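Local coordinates for manganese-containing pseudocatalase (Thermus thermophilus, PDB 2V8U) that breaks down hydrogen peroxide to water and oxygen as a catalase, using a pair of manganese ions bound in each subunit, at the interface of chains A and B and the interface of chains A and C. Residues are numbered along the deposited sequence; one frame, centred on the assembly and turned at random. Chains: chain A/B/C, Manganese-containing pseudocatalase.

Contact 1: the interface of chains A and B. Residues chain A 30, 78, 82, 122-125; chain B 45, 48-49, 138, 140.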
# COMPACT_ATOMS: atom_id res chain seq x y z
N LEU A 30 4.01 2.93 18.21
CA LEU A 30 5.29 3.07 17.53
C LEU A 30 5.08 3.43 16.05
O LEU A 30 5.38 4.53 15.63
CB LEU A 30 6.16 1.85 17.71
CG LEU A 30 7.56 1.96 17.11
CD1 LEU A 30 8.32 3.19 17.55
CD2 LEU A 30 8.36 0.71 17.49
N ALA A 78 10.09 1.52 21.34
CA ALA A 78 10.78 0.33 20.84
C ALA A 78 11.35 -0.48 22.01
O ALA A 78 11.26 -1.71 22.00
CB ALA A 78 11.87 0.70 19.84
N ASN A 82 10.52 -4.29 22.84
CA ASN A 82 11.60 -5.25 22.95
C ASN A 82 11.61 -5.94 24.31
O ASN A 82 11.90 -7.15 24.40
CB ASN A 82 12.94 -4.58 22.66
CG ASN A 82 13.09 -4.22 21.20
OD1 ASN A 82 12.46 -4.85 20.35
ND2 ASN A 82 13.92 -3.23 20.92
N ASN A 122 11.78 -8.85 17.99
CA ASN A 122 12.08 -7.46 18.24
C ASN A 122 11.07 -6.57 17.53
O ASN A 122 10.30 -7.00 16.68
CB ASN A 122 13.54 -7.12 17.89
CG ASN A 122 13.97 -7.43 16.46
OD1 ASN A 122 13.32 -6.89 15.46
ND2 ASN A 122 14.95 -8.22 16.28
N SER A 123 11.14 -5.28 17.88
CA SER A 123 10.26 -4.28 17.31
C SER A 123 10.40 -4.17 15.82
O SER A 123 11.47 -4.42 15.25
CB SER A 123 10.50 -2.91 17.99
OG SER A 123 11.65 -2.26 17.50
N LEU A 124 9.30 -3.75 15.19
CA LEU A 124 9.23 -3.52 13.74
C LEU A 124 8.59 -2.16 13.50
O LEU A 124 7.98 -1.57 14.40
CB LEU A 124 8.47 -4.65 13.06
CG LEU A 124 9.10 -6.03 13.20
CD1 LEU A 124 8.14 -7.10 12.70
CD2 LEU A 124 10.43 -6.15 12.47
N VAL A 125 8.68 -1.65 12.28
CA VAL A 125 8.27 -0.28 11.98
C VAL A 125 6.81 -0.31 11.49
O VAL A 125 6.53 -0.11 10.29
CB VAL A 125 9.22 0.41 11.00
CG1 VAL A 125 8.91 1.90 10.95
CG2 VAL A 125 10.66 0.21 11.39
N TYR B 45 16.50 1.38 13.99
CA TYR B 45 15.81 0.23 14.59
C TYR B 45 16.77 -0.90 14.93
O TYR B 45 16.61 -1.50 15.99
CB TYR B 45 14.64 -0.23 13.71
CG TYR B 45 13.42 0.62 13.91
CD1 TYR B 45 12.46 0.25 14.82
CD2 TYR B 45 13.28 1.86 13.30
CE1 TYR B 45 11.38 1.06 15.06
CE2 TYR B 45 12.22 2.68 13.53
CZ TYR B 45 11.28 2.28 14.43
OH TYR B 45 10.12 3.01 14.71
N PHE B 48 18.12 0.07 18.27
CA PHE B 48 17.19 -0.19 19.35
C PHE B 48 17.15 -1.68 19.69
O PHE B 48 17.15 -2.08 20.87
CB PHE B 48 15.77 0.27 18.98
CG PHE B 48 15.62 1.75 18.65
CD1 PHE B 48 16.50 2.71 19.08
CD2 PHE B 48 14.50 2.13 17.94
CE1 PHE B 48 16.32 4.06 18.78
CE2 PHE B 48 14.28 3.48 17.67
CZ PHE B 48 15.18 4.43 18.11
N ASN B 49 17.09 -2.49 18.65
CA ASN B 49 16.84 -3.93 18.74
C ASN B 49 18.09 -4.74 19.05
O ASN B 49 18.02 -5.98 19.16
CB ASN B 49 16.19 -4.38 17.44
CG ASN B 49 14.82 -3.78 17.19
OD1 ASN B 49 14.17 -3.27 18.12
ND2 ASN B 49 14.35 -3.88 15.96
N VAL B 138 12.73 -1.32 6.05
CA VAL B 138 13.63 -1.62 7.17
C VAL B 138 13.76 -3.13 7.33
O VAL B 138 12.76 -3.87 7.31
CB VAL B 138 13.11 -0.96 8.46
CG1 VAL B 138 13.85 -1.45 9.69
CG2 VAL B 138 13.21 0.54 8.33
N THR B 140 15.44 -5.57 10.19
CA THR B 140 15.96 -5.64 11.55
C THR B 140 15.71 -7.05 12.07
O THR B 140 14.68 -7.37 12.67
CB THR B 140 15.44 -4.49 12.40
OG1 THR B 140 15.95 -4.59 13.72
CG2 THR B 140 13.93 -4.36 12.48
O HOH W 1 15.41 -1.26 22.89
O HOH W 2 16.73 -8.37 18.38
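B:Asn49, at the end of helix 36-49, bonds A:Asn82 and A:Ser123 through both ends of its side-chain amide in the two-fold interface of chains A and B. Two donors grip OD1, each in the carbonyl plane on a lone pair and from opposite sides of the C=O axis: A:Asn82 ND2 at 2.8 Å, its amide turned 76° from that of B:Asn49, and the A:Ser123 hydroxyl OG at 2.8 Å. The amide nitrogen ND2 of B:Asn49 gives one N-H to A:Ser123 O at 3.0 Å and the other to B:Thr140 OG1 at 2.8 Å, which fixes the rotation of the amide. An alanine here would probably leave A:Asn82 ND2 and A:Ser123 OG without their shared acceptor and A:Ser123 O without its donor. A:Asn122 lays its amide nearly parallel against that of B:Asn49. Within chain A, A:Asn82 OD1 accepts from the backbone N of A:Ser123 and ties the two together. One turn back, the B:Tyr45 ring receives A:Val125 CG2, the branch anti to the carbonyl carbon, over the centre of one face, a CH-pi contact. Tip to tip with the ring, A:Leu30 CD1 comes within 3.4 Å of the phenol OH of B:Tyr45.

Contact 2: the interface of chains A and C. Residues chain A 166-170, 175; chain C 99-103.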
# COMPACT_ATOMS: atom_id res chain seq x y z
N TYR A 166 -3.07 1.48 27.05
CA TYR A 166 -2.90 1.33 28.48
C TYR A 166 -3.99 0.45 29.09
O TYR A 166 -3.74 -0.36 29.98
CB TYR A 166 -2.91 2.73 29.12
CG TYR A 166 -2.76 2.73 30.62
CD1 TYR A 166 -3.85 2.61 31.44
CD2 TYR A 166 -1.52 2.90 31.23
CE1 TYR A 166 -3.71 2.60 32.81
CE2 TYR A 166 -1.38 2.89 32.59
CZ TYR A 166 -2.49 2.73 33.40
OH TYR A 166 -2.41 2.76 34.77
N GLU A 167 -5.22 0.64 28.62
CA GLU A 167 -6.35 -0.13 29.12
C GLU A 167 -6.37 -1.59 28.64
O GLU A 167 -7.20 -2.36 29.14
CB GLU A 167 -7.63 0.58 28.72
CG GLU A 167 -7.82 1.90 29.46
CD GLU A 167 -9.11 2.53 29.04
OE1 GLU A 167 -9.23 2.75 27.77
OE2 GLU A 167 -9.98 2.84 29.87
N MET A 168 -5.50 -1.95 27.71
CA MET A 168 -5.35 -3.32 27.21
C MET A 168 -4.27 -4.10 27.89
O MET A 168 -4.33 -5.33 27.85
CB MET A 168 -5.08 -3.28 25.68
CG MET A 168 -6.24 -2.63 24.86
SD MET A 168 -5.78 -2.26 23.13
CE MET A 168 -5.42 -3.86 22.50
N THR A 169 -3.27 -3.43 28.43
CA THR A 169 -1.98 -4.05 28.83
C THR A 169 -1.76 -3.72 30.31
O THR A 169 -1.61 -2.57 30.64
CB THR A 169 -0.73 -3.51 27.94
OG1 THR A 169 -0.63 -2.09 28.00
CG2 THR A 169 -0.87 -3.88 26.47
N ASP A 170 -1.60 -4.74 31.12
CA ASP A 170 -1.31 -4.58 32.51
C ASP A 170 0.19 -4.65 32.82
O ASP A 170 0.58 -4.52 33.98
CB ASP A 170 -2.13 -5.58 33.34
CG ASP A 170 -1.77 -7.02 33.07
OD1 ASP A 170 -0.88 -7.38 32.26
OD2 ASP A 170 -2.39 -7.95 33.68
N ARG A 175 2.90 0.17 31.15
CA ARG A 175 2.24 1.20 31.93
C ARG A 175 3.16 2.35 32.29
O ARG A 175 2.73 3.50 32.31
CB ARG A 175 1.43 0.63 33.05
CG ARG A 175 0.23 -0.08 32.48
CD ARG A 175 -0.78 -0.30 33.46
NE ARG A 175 -2.07 -0.61 32.86
CZ ARG A 175 -3.14 -0.97 33.53
NH1 ARG A 175 -3.12 -1.03 34.86
NH2 ARG A 175 -4.29 -1.18 32.85
N PRO C 99 -9.80 3.25 34.02
CA PRO C 99 -8.76 2.83 33.06
C PRO C 99 -7.65 2.03 33.71
O PRO C 99 -7.06 1.13 33.03
CB PRO C 99 -8.23 4.13 32.48
CG PRO C 99 -9.40 4.94 32.53
CD PRO C 99 -10.13 4.66 33.84
N ALA C 100 -7.36 2.27 34.99
CA ALA C 100 -6.30 1.56 35.63
C ALA C 100 -6.59 0.10 35.84
O ALA C 100 -5.70 -0.69 36.15
CB ALA C 100 -5.91 2.21 36.93
N SER C 101 -7.85 -0.31 35.67
CA SER C 101 -8.25 -1.70 35.86
C SER C 101 -8.13 -2.59 34.62
O SER C 101 -8.64 -3.71 34.61
CB SER C 101 -9.71 -1.78 36.36
OG SER C 101 -10.62 -1.53 35.25
N THR C 102 -7.52 -2.10 33.58
CA THR C 102 -7.39 -2.84 32.31
C THR C 102 -8.73 -3.26 31.72
O THR C 102 -8.96 -4.44 31.37
CB THR C 102 -6.41 -4.03 32.49
OG1 THR C 102 -5.38 -3.59 33.41
CG2 THR C 102 -5.72 -4.39 31.21
N PRO C 103 -9.65 -2.32 31.53
CA PRO C 103 -11.00 -2.68 31.06
C PRO C 103 -11.05 -3.15 29.62
O PRO C 103 -12.06 -3.72 29.23
CB PRO C 103 -11.79 -1.40 31.30
CG PRO C 103 -10.77 -0.30 31.14
CD PRO C 103 -9.54 -0.88 31.82
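A:Arg175, from the start of helix 172-200, reaches the 3-10 helix 99-101 of chain C at C:Ala100 and the loop after it at C:Thr102, in an A-C interface that is not an exact two-fold and may help build the hexamer. Its CB and CG run beside the rim of the A:Tyr166 ring, CG lying 3.4 Å from CE2. CG stands anti to the carbonyl carbon (chi1 -70°), and the chain then extends through CD so that NE comes to rest over the ring centre. The guanidinium is nearly parallel to the ring; CZ lies over the rim, and NH1 and NH2 pass beyond it toward chain C. NH1 donates to C:Ala100 O at 2.9 Å from above the carbonyl plane. NH2 donates to the backbone A:Tyr166 O at 3.0 Å, the oxygen lying in the guanidinium plane while the donor is tilted from the carbonyl plane; ring and carbonyl of one residue thus position the arginine. NH2 also lies 2.7 Å from C:Thr102 OG1; donor and acceptor suit a hydrogen bond, but the hydroxyl stands well off the guanidinium plane, away from the tyrosine. A:Glu167 runs alongside C:Pro99, its CG 3.8 Å from CB of the proline. Its CD meets C:Pro103 CG at 3.9 Å. C:Thr102 takes up left-handed backbone angles, and its methyl CG2, anti to its own N, packs 3.3 Å from A:Glu167 O.

Contact 3: the interface of chains A and B. Residues chain A 41, 45, 48, 133, 135, 138; chain B 30, 37, 74, 123-125.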
# COMPACT_ATOMS: atom_id res chain seq x y z
N MET A 41 8.07 12.22 12.77
CA MET A 41 8.34 12.57 11.38
C MET A 41 7.57 13.81 10.93
O MET A 41 8.06 14.60 10.11
CB MET A 41 8.17 11.41 10.44
CG MET A 41 9.24 10.33 10.62
SD MET A 41 10.89 10.93 10.21
CE MET A 41 11.85 9.70 10.65
N TYR A 45 10.00 16.81 9.57
CA TYR A 45 9.86 17.38 8.24
C TYR A 45 9.34 18.82 8.29
O TYR A 45 9.80 19.66 7.52
CB TYR A 45 9.03 16.49 7.33
CG TYR A 45 9.85 15.37 6.77
CD1 TYR A 45 10.48 15.49 5.58
CD2 TYR A 45 10.11 14.20 7.51
CE1 TYR A 45 11.32 14.51 5.07
CE2 TYR A 45 10.94 13.22 7.04
CZ TYR A 45 11.53 13.36 5.80
OH TYR A 45 12.37 12.37 5.28
N PHE A 48 12.36 20.89 8.90
CA PHE A 48 13.18 21.06 7.72
C PHE A 48 12.54 22.10 6.79
O PHE A 48 13.23 22.97 6.21
CB PHE A 48 13.33 19.74 6.95
CG PHE A 48 13.97 18.59 7.71
CD1 PHE A 48 14.78 18.78 8.83
CD2 PHE A 48 13.80 17.30 7.26
CE1 PHE A 48 15.38 17.71 9.46
CE2 PHE A 48 14.41 16.23 7.90
CZ PHE A 48 15.20 16.43 8.98
N TRP A 133 4.53 1.58 8.97
CA TRP A 133 4.42 3.03 9.00
C TRP A 133 4.67 3.58 7.61
O TRP A 133 5.53 3.06 6.89
CB TRP A 133 5.45 3.59 10.00
CG TRP A 133 5.28 5.05 10.24
CD1 TRP A 133 4.46 5.63 11.16
CD2 TRP A 133 5.89 6.14 9.52
NE1 TRP A 133 4.51 6.99 11.07
CE2 TRP A 133 5.38 7.33 10.07
CE3 TRP A 133 6.81 6.22 8.46
CZ2 TRP A 133 5.73 8.59 9.57
CZ3 TRP A 133 7.19 7.45 7.98
CH2 TRP A 133 6.65 8.63 8.54
N GLY A 135 4.93 7.26 4.98
CA GLY A 135 5.15 8.69 4.90
C GLY A 135 3.93 9.54 4.68
O GLY A 135 3.99 10.75 4.88
N VAL A 138 2.54 11.84 7.46
CA VAL A 138 3.13 13.15 7.67
C VAL A 138 2.33 14.21 6.92
O VAL A 138 2.00 14.04 5.75
CB VAL A 138 4.61 13.15 7.23
CG1 VAL A 138 5.19 14.54 7.19
CG2 VAL A 138 5.39 12.25 8.17
N LEU B 30 15.74 10.60 -0.72
CA LEU B 30 15.15 10.93 0.57
C LEU B 30 14.22 9.80 1.01
O LEU B 30 14.48 9.11 1.99
CB LEU B 30 14.47 12.28 0.55
CG LEU B 30 13.88 12.74 1.88
CD1 LEU B 30 14.88 12.69 3.03
CD2 LEU B 30 13.34 14.15 1.74
N MET B 37 16.11 8.07 4.28
CA MET B 37 15.16 7.57 5.26
C MET B 37 15.40 6.09 5.54
O MET B 37 15.24 5.63 6.68
CB MET B 37 13.73 7.75 4.82
CG MET B 37 13.19 9.14 5.01
SD MET B 37 12.85 9.56 6.72
CE MET B 37 11.43 8.51 7.01
N ILE B 74 19.08 12.86 6.23
CA ILE B 74 17.73 13.20 5.79
C ILE B 74 17.56 14.71 5.80
O ILE B 74 16.92 15.28 4.93
CB ILE B 74 16.59 12.46 6.54
CG1 ILE B 74 16.49 12.78 8.03
CG2 ILE B 74 16.65 10.96 6.30
CD1 ILE B 74 15.12 12.42 8.64
N SER B 123 9.72 19.56 0.61
CA SER B 123 9.99 18.13 0.61
C SER B 123 8.86 17.36 1.23
O SER B 123 8.14 17.83 2.10
CB SER B 123 11.29 17.85 1.36
OG SER B 123 11.16 17.92 2.77
N LEU B 124 8.73 16.12 0.76
CA LEU B 124 7.74 15.17 1.25
C LEU B 124 8.45 13.83 1.56
O LEU B 124 9.58 13.59 1.12
CB LEU B 124 6.60 14.99 0.25
CG LEU B 124 5.81 16.24 -0.05
CD1 LEU B 124 4.88 16.04 -1.23
CD2 LEU B 124 5.03 16.72 1.17
N VAL B 125 7.77 12.94 2.27
CA VAL B 125 8.39 11.71 2.76
C VAL B 125 8.13 10.59 1.74
O VAL B 125 7.35 9.66 1.97
CB VAL B 125 7.94 11.35 4.17
CG1 VAL B 125 8.83 10.25 4.75
CG2 VAL B 125 7.94 12.56 5.09
O HOH W 3 5.06 12.98 3.23
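A:Tyr45 meets B:Met37 tip to tip where the two copies of helix 36-49 approach each other; in this manganese catalase family the helix opens with a manganese ligand, Glu36, the neighbour of B:Met37. Sulphur contacts come first. The phenol OH of A:Tyr45 lies 3.2 Å from the thioether SD of B:Met37 and 3.3 Å from its CG. The methionine is bent at both chi2 and chi3 (-73° and -70°), and the turn carries its methyl away from the phenol to A:Met41. There the two methyl groups, CE of A:Met41 and CE of B:Met37, meet end to end.

Apolar packing continues to either side. The rim of the A:Phe48 ring takes B:Ile74, whose CD1 sits in the ring plane 3.9 Å from CE2; the two side chains are at right angles. Within chain A, CD2 of A:Phe48 lies toward the rim of the A:Tyr45 ring, on the face opposite B:Val125 CG2. CB of B:Val125 also rests 3.9 Å from A:Gly135 CA, where the glycine offers no side chain to hold it off.

Polar contact runs through solvent. Water 3 joins A:Gly135 O, at 3.0 Å, to the backbone N of B:Val125, at 2.9 Å, and the N-H points almost straight at it.

Contacts 1 and 3 belong to the same two-fold interface of chains A and B, their C-alpha centres about 19 Å apart. They share helix 36-49, Leu30, Ser123, Leu124, Val125 and Val138 with the chains exchanged, so each subunit supplies both the tyrosine and the valine that covers it. Contact 2, about 23 Å from contact 1 and 33 Å from contact 3, uses helices 144-166 and 172-200 of chain A and the 3-10 helix 99-101 of chain C. Those two helices carry the manganese ligands Glu155 and His188; helix 57-85 of contacts 1 and 3 carries Glu70 and His73. Both interfaces may therefore brace the metal-binding helices of the hexamer.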